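Local coordinates for protein nidogen (Mus musculus, PDB 1NPE) that is a basement-membrane glycoprotein, also called entactin, whose YWTD beta-propeller domain probably binds laminin and so helps link basement-membrane networks, at residues T111-N123 with K147-R159. Sequence-based numbering, arbitrary orientation.
Sequences TQRRVLFDTGLVN and KIETSHMDGTNRR. With CD (cadmium ion), chain C.
Arg158 reaches, fully extended, across to the backbone of 119-120, its CG anti to the backbone N (chi1 178°). Arg158 NH1 and NH2 approach Thr119 O end-on, both within the guanidinium plane; the NH1 bond is the shorter at 2.9 Å, and straighter (N-H...O 160°). Beside it, Lys147 NZ donates to Gly120 O in the carbonyl plane, on a lone pair, at 3.0 Å. Lower down, Arg158 CD packs off-centre against the Phe117 ring, 4.2 Å from its centroid, while Ser151 OG lies at the ring's edge, 3.3 Å from Phe117 CZ. Leu116 CD1 rests on Gly155 CA, and two waters join the Arg114 guanidinium to Asp154 O.

Glu149 holds the arginine side-on: Arg158 NE meets Glu149 OE1 from above the carboxylate plane, and Arg158 NH2 meets the syn lone pair of Glu149 OE2 at 2.8 Å. A leucine in place of Arg158 would probably leave Thr119 O without both donors and Glu149 with Lys147 as its remaining salt-bridge mate here.

Beyond Leu121, Val122 O binds cadmium with Ser98 and Asp101. The contact joins consecutive propeller blades: strand 114-117, bulged opposite Ile103, edges one four-stranded sheet; strand 147-152 and the type I turn from His152 to Gly155 belong to the next, where Trp138 of strand 135-140 also packs on Phe117 and Arg158.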
# COMPACT_ATOMS: atom_id res chain seq x y z
N THR A 111 0.26 -14.33 -16.91
CA THR A 111 1.37 -14.52 -17.84
C THR A 111 1.65 -13.29 -18.69
O THR A 111 0.84 -12.36 -18.76
CB THR A 111 1.17 -15.73 -18.79
OG1 THR A 111 0.03 -15.50 -19.62
CG2 THR A 111 0.97 -17.01 -17.99
N GLN A 112 2.82 -13.30 -19.33
CA GLN A 112 3.28 -12.22 -20.21
C GLN A 112 3.38 -10.86 -19.53
O GLN A 112 2.89 -9.85 -20.05
CB GLN A 112 2.42 -12.14 -21.47
CG GLN A 112 2.71 -13.26 -22.46
CD GLN A 112 1.83 -13.19 -23.70
OE1 GLN A 112 0.87 -13.94 -23.84
NE2 GLN A 112 2.17 -12.28 -24.61
N ARG A 113 4.04 -10.85 -18.38
CA ARG A 113 4.25 -9.64 -17.61
C ARG A 113 5.05 -8.61 -18.39
O ARG A 113 5.96 -8.95 -19.14
CB ARG A 113 5.04 -9.94 -16.34
CG ARG A 113 4.23 -10.43 -15.18
CD ARG A 113 4.74 -9.76 -13.94
NE ARG A 113 5.34 -10.71 -13.02
CZ ARG A 113 6.07 -10.38 -11.97
NH1 ARG A 113 6.31 -9.11 -11.68
NH2 ARG A 113 6.51 -11.33 -11.17
N ARG A 114 4.74 -7.34 -18.15
CA ARG A 114 5.43 -6.23 -18.78
C ARG A 114 5.44 -5.08 -17.78
O ARG A 114 4.42 -4.79 -17.16
CB ARG A 114 4.72 -5.77 -20.07
CG ARG A 114 5.15 -4.37 -20.52
CD ARG A 114 4.65 -4.00 -21.91
NE ARG A 114 4.90 -2.58 -22.19
CZ ARG A 114 4.31 -1.88 -23.15
NH1 ARG A 114 3.42 -2.46 -23.95
NH2 ARG A 114 4.53 -0.57 -23.26
N VAL A 115 6.60 -4.48 -17.59
CA VAL A 115 6.72 -3.34 -16.69
C VAL A 115 6.28 -2.13 -17.50
O VAL A 115 6.99 -1.68 -18.40
CB VAL A 115 8.18 -3.16 -16.20
CG1 VAL A 115 8.31 -1.91 -15.34
CG2 VAL A 115 8.62 -4.38 -15.38
N LEU A 116 5.09 -1.64 -17.20
CA LEU A 116 4.53 -0.49 -17.89
C LEU A 116 5.29 0.79 -17.53
O LEU A 116 5.67 1.55 -18.42
CB LEU A 116 3.04 -0.34 -17.57
CG LEU A 116 2.17 0.34 -18.63
CD1 LEU A 116 2.30 -0.40 -19.97
CD2 LEU A 116 0.71 0.35 -18.17
N PHE A 117 5.54 1.00 -16.24
CA PHE A 117 6.27 2.17 -15.77
C PHE A 117 7.14 1.78 -14.58
O PHE A 117 6.74 0.96 -13.77
CB PHE A 117 5.31 3.28 -15.31
CG PHE A 117 4.35 3.75 -16.37
CD1 PHE A 117 4.80 4.50 -17.45
CD2 PHE A 117 2.99 3.46 -16.28
CE1 PHE A 117 3.91 4.96 -18.43
CE2 PHE A 117 2.09 3.91 -17.25
CZ PHE A 117 2.55 4.66 -18.33
N ASP A 118 8.31 2.40 -14.45
CA ASP A 118 9.18 2.08 -13.33
C ASP A 118 10.13 3.20 -12.92
O ASP A 118 11.16 2.96 -12.29
CB ASP A 118 9.96 0.79 -13.58
CG ASP A 118 10.96 0.90 -14.71
OD1 ASP A 118 10.89 1.90 -15.48
OD2 ASP A 118 11.81 0.00 -14.83
N THR A 119 9.79 4.42 -13.33
CA THR A 119 10.57 5.60 -12.98
C THR A 119 9.57 6.60 -12.44
O THR A 119 8.39 6.53 -12.79
CB THR A 119 11.32 6.19 -14.21
OG1 THR A 119 10.39 6.46 -15.27
CG2 THR A 119 12.38 5.23 -14.71
N GLY A 120 10.01 7.48 -11.55
CA GLY A 120 9.12 8.47 -10.97
C GLY A 120 8.07 7.87 -10.03
O GLY A 120 7.06 8.51 -9.72
N LEU A 121 8.28 6.63 -9.61
CA LEU A 121 7.36 5.96 -8.70
C LEU A 121 8.07 5.67 -7.39
O LEU A 121 9.13 5.06 -7.38
CB LEU A 121 6.85 4.64 -9.29
CG LEU A 121 6.04 4.73 -10.58
CD1 LEU A 121 5.76 3.33 -11.11
CD2 LEU A 121 4.74 5.49 -10.34
N VAL A 122 7.49 6.14 -6.29
CA VAL A 122 8.07 5.94 -4.97
C VAL A 122 7.09 5.17 -4.09
O VAL A 122 7.46 4.17 -3.48
CB VAL A 122 8.43 7.31 -4.33
CG1 VAL A 122 8.86 7.14 -2.86
CG2 VAL A 122 9.55 7.97 -5.14
N ASN A 123 5.85 5.63 -4.03
CA ASN A 123 4.82 4.96 -3.24
C ASN A 123 3.49 4.84 -4.01
O ASN A 123 2.45 5.32 -3.56
CB ASN A 123 4.59 5.68 -1.90
CG ASN A 123 5.52 5.18 -0.79
OD1 ASN A 123 6.01 5.96 0.02
ND2 ASN A 123 5.73 3.88 -0.74
N LYS A 147 1.17 12.60 -5.89
CA LYS A 147 0.56 12.92 -7.17
C LYS A 147 -0.49 11.93 -7.67
O LYS A 147 -0.60 10.81 -7.17
CB LYS A 147 1.65 13.09 -8.24
CG LYS A 147 2.61 11.92 -8.33
CD LYS A 147 3.75 12.18 -9.30
CE LYS A 147 4.63 10.93 -9.41
NZ LYS A 147 5.69 11.05 -10.45
N ILE A 148 -1.33 12.43 -8.57
CA ILE A 148 -2.36 11.63 -9.22
C ILE A 148 -1.89 11.66 -10.67
O ILE A 148 -1.69 12.74 -11.24
CB ILE A 148 -3.76 12.29 -9.14
CG1 ILE A 148 -4.14 12.59 -7.69
CG2 ILE A 148 -4.81 11.37 -9.76
CD1 ILE A 148 -4.31 11.36 -6.82
N GLU A 149 -1.64 10.49 -11.25
CA GLU A 149 -1.18 10.45 -12.64
C GLU A 149 -2.12 9.69 -13.54
O GLU A 149 -2.94 8.89 -13.08
CB GLU A 149 0.21 9.80 -12.75
CG GLU A 149 1.35 10.53 -12.06
CD GLU A 149 2.71 9.99 -12.50
OE1 GLU A 149 3.20 10.39 -13.58
OE2 GLU A 149 3.29 9.17 -11.76
N THR A 150 -1.98 9.93 -14.83
CA THR A 150 -2.77 9.24 -15.82
C THR A 150 -1.90 8.90 -17.01
O THR A 150 -0.83 9.48 -17.21
CB THR A 150 -3.99 10.07 -16.30
OG1 THR A 150 -4.82 9.26 -17.13
CG2 THR A 150 -3.55 11.27 -17.13
N SER A 151 -2.35 7.92 -17.78
CA SER A 151 -1.66 7.51 -18.99
C SER A 151 -2.63 6.65 -19.77
O SER A 151 -3.70 6.30 -19.27
CB SER A 151 -0.40 6.69 -18.67
OG SER A 151 -0.71 5.33 -18.40
N HIS A 152 -2.29 6.36 -21.02
CA HIS A 152 -3.12 5.49 -21.83
C HIS A 152 -2.85 4.10 -21.24
O HIS A 152 -1.81 3.88 -20.63
CB HIS A 152 -2.66 5.50 -23.30
CG HIS A 152 -3.05 6.72 -24.08
ND1 HIS A 152 -2.55 6.98 -25.34
CD2 HIS A 152 -3.91 7.73 -23.80
CE1 HIS A 152 -3.10 8.09 -25.81
NE2 HIS A 152 -3.93 8.56 -24.89
N MET A 153 -3.79 3.17 -21.40
CA MET A 153 -3.58 1.82 -20.89
C MET A 153 -2.46 1.12 -21.64
O MET A 153 -1.86 0.18 -21.11
CB MET A 153 -4.88 1.02 -20.97
CG MET A 153 -5.83 1.34 -19.82
SD MET A 153 -7.50 0.76 -20.05
CE MET A 153 -7.27 -0.96 -19.88
N ASP A 154 -2.13 1.62 -22.84
CA ASP A 154 -1.06 1.05 -23.66
C ASP A 154 0.35 1.51 -23.23
O ASP A 154 1.34 1.07 -23.81
CB ASP A 154 -1.30 1.33 -25.16
CG ASP A 154 -1.33 2.82 -25.50
OD1 ASP A 154 -0.59 3.61 -24.90
OD2 ASP A 154 -2.09 3.20 -26.41
N GLY A 155 0.42 2.42 -22.27
CA GLY A 155 1.71 2.88 -21.79
C GLY A 155 2.18 4.23 -22.29
O GLY A 155 3.21 4.72 -21.84
N THR A 156 1.46 4.82 -23.24
CA THR A 156 1.84 6.12 -23.77
C THR A 156 1.11 7.24 -23.04
O THR A 156 0.24 6.99 -22.20
CB THR A 156 1.53 6.26 -25.30
OG1 THR A 156 0.11 6.34 -25.50
CG2 THR A 156 2.10 5.08 -26.09
N ASN A 157 1.51 8.47 -23.34
CA ASN A 157 0.88 9.67 -22.79
C ASN A 157 0.79 9.79 -21.27
O ASN A 157 -0.25 10.18 -20.73
CB ASN A 157 -0.49 9.85 -23.44
CG ASN A 157 -0.40 10.04 -24.95
OD1 ASN A 157 -0.35 9.07 -25.71
ND2 ASN A 157 -0.36 11.30 -25.38
N ARG A 158 1.87 9.46 -20.58
CA ARG A 158 1.91 9.57 -19.13
C ARG A 158 1.99 11.05 -18.76
O ARG A 158 2.71 11.81 -19.41
CB ARG A 158 3.11 8.83 -18.55
CG ARG A 158 3.22 8.95 -17.05
CD ARG A 158 4.40 8.19 -16.51
NE ARG A 158 4.51 8.34 -15.06
CZ ARG A 158 5.50 7.85 -14.32
NH1 ARG A 158 6.49 7.17 -14.88
NH2 ARG A 158 5.49 8.04 -13.00
N ARG A 159 1.24 11.45 -17.74
CA ARG A 159 1.26 12.84 -17.29
C ARG A 159 0.65 12.99 -15.91
O ARG A 159 -0.16 12.17 -15.48
CB ARG A 159 0.52 13.75 -18.29
CG ARG A 159 -0.95 13.40 -18.44
CD ARG A 159 -1.59 14.12 -19.60
NE ARG A 159 -3.01 13.78 -19.69
CZ ARG A 159 -4.00 14.57 -19.27
NH1 ARG A 159 -3.74 15.75 -18.73
NH2 ARG A 159 -5.26 14.16 -19.38
CD CD C . 9.12 2.60 -3.11
O HOH W 1 3.98 1.96 -24.68
O HOH W 2 2.05 -0.66 -25.98
O HOH W 3 10.88 4.34 -3.19
O HOH W 4 8.24 3.05 -0.68
O HOH W 5 10.87 0.80 -2.17